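Local coordinates for uncharacterized protein (Yersinia pestis, PDB 4RGI) that is of unknown function but folds as a small KTSC-domain alpha-beta sandwich, an antiparallel sheet with two helices packed on one face, at residues N23-I28 and L68-G73. Sequence-based numbering, arbitrary orientation.
Sequences NRMLEI and LCRKIG
CD1 of Ile-72 sits over one face of the Glu-27 carboxylate, almost directly above OE1 and 3.8 Å from CD. The other flat group, the Arg-70 guanidinium, meets Met-25 obliquely, NH2 being 3.8 Å from SE. These are contacts between next-but-one strands of the antiparallel sheet in this alpha-beta sandwich. Strands 25-30 and 69-72 have the same sense in the strand order, though the twist of the sheet makes the directions of the two segments diverge steeply. Strand 34-39 lies between them, so no backbone bond joins the two; CA of Glu-27 is 9.5 Å from CA of Ile-72, and long side chains must span the gap on the face turned away from the helices. On the other face, Leu-26 and Ile-28 pack against helices 43-51 and 55-63.

Gln-37 of the middle strand links both flat groups. Its NE2 bonds to Glu-27 OE1 and its OE1 accepts from Arg-70 NE, so one amide ties a carboxylate to a guanidinium across the sheet. OE2 of Glu-27 also pairs with Arg-6 in a salt bridge, which, with the Gln-37 bond, satisfies both oxygens of this buried acid and probably supports its charged form. Met-25 is a selenomethionine modelled in two conformers, so its touch on Arg-70 is tentative and belongs to one of them; the two side chains cross at about a right angle. Ile-72 and Glu-27 cross similarly. With chi2 at 173°, the isoleucine's CG1 branch is extended, and its terminal CD1 comes to 3.5 Å from Glu-27 OE1.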
ATOM      1  N   ASN A  23       5.267  12.479  -3.858  1.00 24.92           N
ATOM      2  CA  ASN A  23       4.673  12.026  -5.108  1.00 21.17           C
ATOM      3  C   ASN A  23       3.282  11.437  -4.907  1.00 15.96           C
ATOM      4  O   ASN A  23       2.650  10.989  -5.862  1.00 22.90           O
ATOM      5  CB  ASN A  23       5.577  10.988  -5.778  1.00 28.90           C
ATOM      6  CG  ASN A  23       7.026  11.429  -5.843  1.00 43.81           C
ATOM      7  OD1 ASN A  23       7.320  12.621  -5.825  1.00 47.98           O
ATOM      8  ND2 ASN A  23       7.940  10.465  -5.915  1.00 49.43           N
ATOM      9  N   ARG A  24       2.815  11.439  -3.661  1.00 17.27           N
ATOM     10  CA  ARG A  24       1.542  10.818  -3.284  1.00 21.28           C
ATOM     11  C   ARG A  24       1.457   9.383  -3.789  1.00 17.52           C
ATOM     12  O   ARG A  24       0.449   8.960  -4.360  1.00 14.62           O
ATOM     13  CB  ARG A  24       0.362  11.621  -3.817  1.00 17.60           C
ATOM     14  CG  ARG A  24       0.492  13.130  -3.657  1.00 25.60           C
ATOM     15  CD  ARG A  24       0.564  13.609  -2.226  1.00 31.29           C
ATOM     16  NE  ARG A  24       0.198  15.027  -2.122  1.00 42.26           N
ATOM     17  CZ  ARG A  24       0.955  16.046  -2.534  1.00 47.10           C
ATOM     18  NH1 ARG A  24       2.140  15.828  -3.085  1.00 52.08           N
ATOM     19  NH2 ARG A  24       0.523  17.295  -2.397  1.00 41.35           N
HETATM   20  N   MSE A  25       2.522   8.634  -3.536  0.68 12.61           N
HETATM   21  CA  MSE A  25       2.640   7.277  -4.046  0.68 12.52           C
HETATM   22  C   MSE A  25       2.685   6.258  -2.925  0.68 12.55           C
HETATM   23  O   MSE A  25       3.403   6.453  -1.945  0.68 13.27           O
HETATM   24  CB  MSE A  25       3.886   7.176  -4.913  0.68 13.71           C
HETATM   25  CG  MSE A  25       4.088   5.845  -5.607  0.68 24.64           C
HETATM   26 SE   MSE A  25       5.448   6.096  -6.960  0.70 55.31          SE
HETATM   27  CE  MSE A  25       7.018   6.168  -5.797  0.68 53.25           C
ATOM     28  N   LEU A  26       1.896   5.191  -3.059  1.00  9.54           N
ATOM     29  CA  LEU A  26       1.810   4.142  -2.060  1.00  8.59           C
ATOM     30  C   LEU A  26       2.445   2.888  -2.627  1.00 11.77           C
ATOM     31  O   LEU A  26       2.136   2.517  -3.743  1.00 14.67           O
ATOM     32  CB  LEU A  26       0.352   3.870  -1.711  1.00  8.72           C
ATOM     33  CG  LEU A  26       0.057   2.767  -0.714  1.00  9.57           C
ATOM     34  CD1 LEU A  26       0.376   3.229   0.702  1.00 12.50           C
ATOM     35  CD2 LEU A  26      -1.389   2.429  -0.840  1.00 10.31           C
ATOM     36  N   GLU A  27       3.331   2.238  -1.875  1.00 10.41           N
ATOM     37  CA  GLU A  27       3.974   1.030  -2.382  1.00 10.44           C
ATOM     38  C   GLU A  27       3.603  -0.144  -1.494  1.00 15.77           C
ATOM     39  O   GLU A  27       3.751  -0.081  -0.276  1.00 12.65           O
ATOM     40  CB  GLU A  27       5.490   1.211  -2.450  1.00 12.78           C
ATOM     41  CG  GLU A  27       6.210   0.165  -3.275  1.00 18.17           C
ATOM     42  CD  GLU A  27       7.667   0.551  -3.534  1.00 25.77           C
ATOM     43  OE1 GLU A  27       7.930   1.339  -4.463  1.00 26.34           O
ATOM     44  OE2 GLU A  27       8.534   0.089  -2.777  1.00 24.93           O
ATOM     45  N   ILE A  28       3.102  -1.207  -2.109  1.00  9.50           N
ATOM     46  CA  ILE A  28       2.646  -2.364  -1.354  1.00  8.91           C
ATOM     47  C   ILE A  28       3.405  -3.597  -1.825  1.00 10.56           C
ATOM     48  O   ILE A  28       3.384  -3.912  -3.004  1.00 12.16           O
ATOM     49  CB  ILE A  28       1.148  -2.621  -1.536  1.00  7.85           C
ATOM     50  CG1 ILE A  28       0.337  -1.366  -1.193  1.00  6.86           C
ATOM     51  CG2 ILE A  28       0.722  -3.804  -0.650  1.00 10.01           C
ATOM     52  CD1 ILE A  28      -1.158  -1.570  -1.321  1.00  8.99           C
ATOM     53  N   LEU A  68      -4.727   4.094  -9.746  1.00 11.80           N
ATOM     54  CA  LEU A  68      -3.896   3.508 -10.794  1.00 13.49           C
ATOM     55  C   LEU A  68      -2.699   2.809 -10.175  1.00 13.28           C
ATOM     56  O   LEU A  68      -2.039   3.365  -9.293  1.00 14.38           O
ATOM     57  CB  LEU A  68      -3.430   4.585 -11.769  1.00 16.47           C
ATOM     58  CG  LEU A  68      -2.905   4.223 -13.155  1.00 26.44           C
ATOM     59  CD1 LEU A  68      -2.985   5.467 -14.006  1.00 23.33           C
ATOM     60  CD2 LEU A  68      -1.472   3.730 -13.114  1.00 32.59           C
ATOM     61  N   CYS A  69      -2.404   1.606 -10.654  1.00 11.96           N
ATOM     62  CA  CYS A  69      -1.252   0.902 -10.120  1.00 13.47           C
ATOM     63  C   CYS A  69      -0.355   0.312 -11.182  1.00 13.74           C
ATOM     64  O   CYS A  69      -0.763   0.089 -12.330  1.00 17.90           O
ATOM     65  CB  CYS A  69      -1.690  -0.187  -9.148  1.00 16.99           C
ATOM     66  SG  CYS A  69      -2.310  -1.680  -9.883  1.00 21.19           S
ATOM     67  N   ARG A  70       0.895   0.114 -10.802  1.00 12.72           N
ATOM     68  CA  ARG A  70       1.855  -0.529 -11.672  1.00 14.09           C
ATOM     69  C   ARG A  70       2.728  -1.470 -10.856  1.00 13.12           C
ATOM     70  O   ARG A  70       3.051  -1.202  -9.692  1.00 16.70           O
ATOM     71  CB  ARG A  70       2.706   0.508 -12.399  1.00 21.49           C
ATOM     72  CG  ARG A  70       3.476   1.413 -11.490  1.00 23.58           C
ATOM     73  CD  ARG A  70       4.135   2.540 -12.249  1.00 34.53           C
ATOM     74  NE  ARG A  70       4.884   3.400 -11.338  1.00 39.42           N
ATOM     75  CZ  ARG A  70       5.156   4.677 -11.577  1.00 42.45           C
ATOM     76  NH1 ARG A  70       4.735   5.237 -12.702  1.00 41.28           N
ATOM     77  NH2 ARG A  70       5.839   5.392 -10.692  1.00 41.45           N
ATOM     78  N   LYS A  71       3.090  -2.593 -11.469  1.00 17.33           N
ATOM     79  CA  LYS A  71       3.948  -3.559 -10.822  1.00 13.54           C
ATOM     80  C   LYS A  71       5.401  -3.149 -11.042  1.00 19.22           C
ATOM     81  O   LYS A  71       5.780  -2.745 -12.144  1.00 25.96           O
ATOM     82  CB  LYS A  71       3.697  -4.964 -11.361  1.00 14.67           C
ATOM     83  CG  LYS A  71       4.345  -6.032 -10.514  1.00 22.06           C
ATOM     84  CD  LYS A  71       4.122  -7.434 -11.048  1.00 21.64           C
ATOM     85  CE  LYS A  71       4.738  -8.449 -10.094  1.00 28.21           C
ATOM     86  NZ  LYS A  71       5.103  -9.713 -10.764  1.00 34.78           N
ATOM     87  N   ILE A  72       6.212  -3.231 -10.000  1.00 19.42           N
ATOM     88  CA  ILE A  72       7.628  -2.912 -10.161  1.00 24.06           C
ATOM     89  C   ILE A  72       8.490  -4.152  -9.950  1.00 28.78           C
ATOM     90  O   ILE A  72       8.194  -4.998  -9.108  1.00 35.95           O
ATOM     91  CB  ILE A  72       8.070  -1.792  -9.206  1.00 27.01           C
ATOM     92  CG1 ILE A  72       7.960  -2.229  -7.749  1.00 24.54           C
ATOM     93  CG2 ILE A  72       7.250  -0.538  -9.443  1.00 28.28           C
ATOM     94  CD1 ILE A  72       8.536  -1.225  -6.784  1.00 31.96           C
ATOM     95  N   GLY A  73       9.555  -4.259 -10.737  1.00 34.52           N
ATOM     96  CA  GLY A  73      10.426  -5.420 -10.690  1.00 47.34           C
ATOM     97  C   GLY A  73      11.213  -5.603 -11.975  1.00 60.55           C
ATOM     98  O   GLY A  73      11.323  -4.676 -12.783  1.00 70.28           O
TER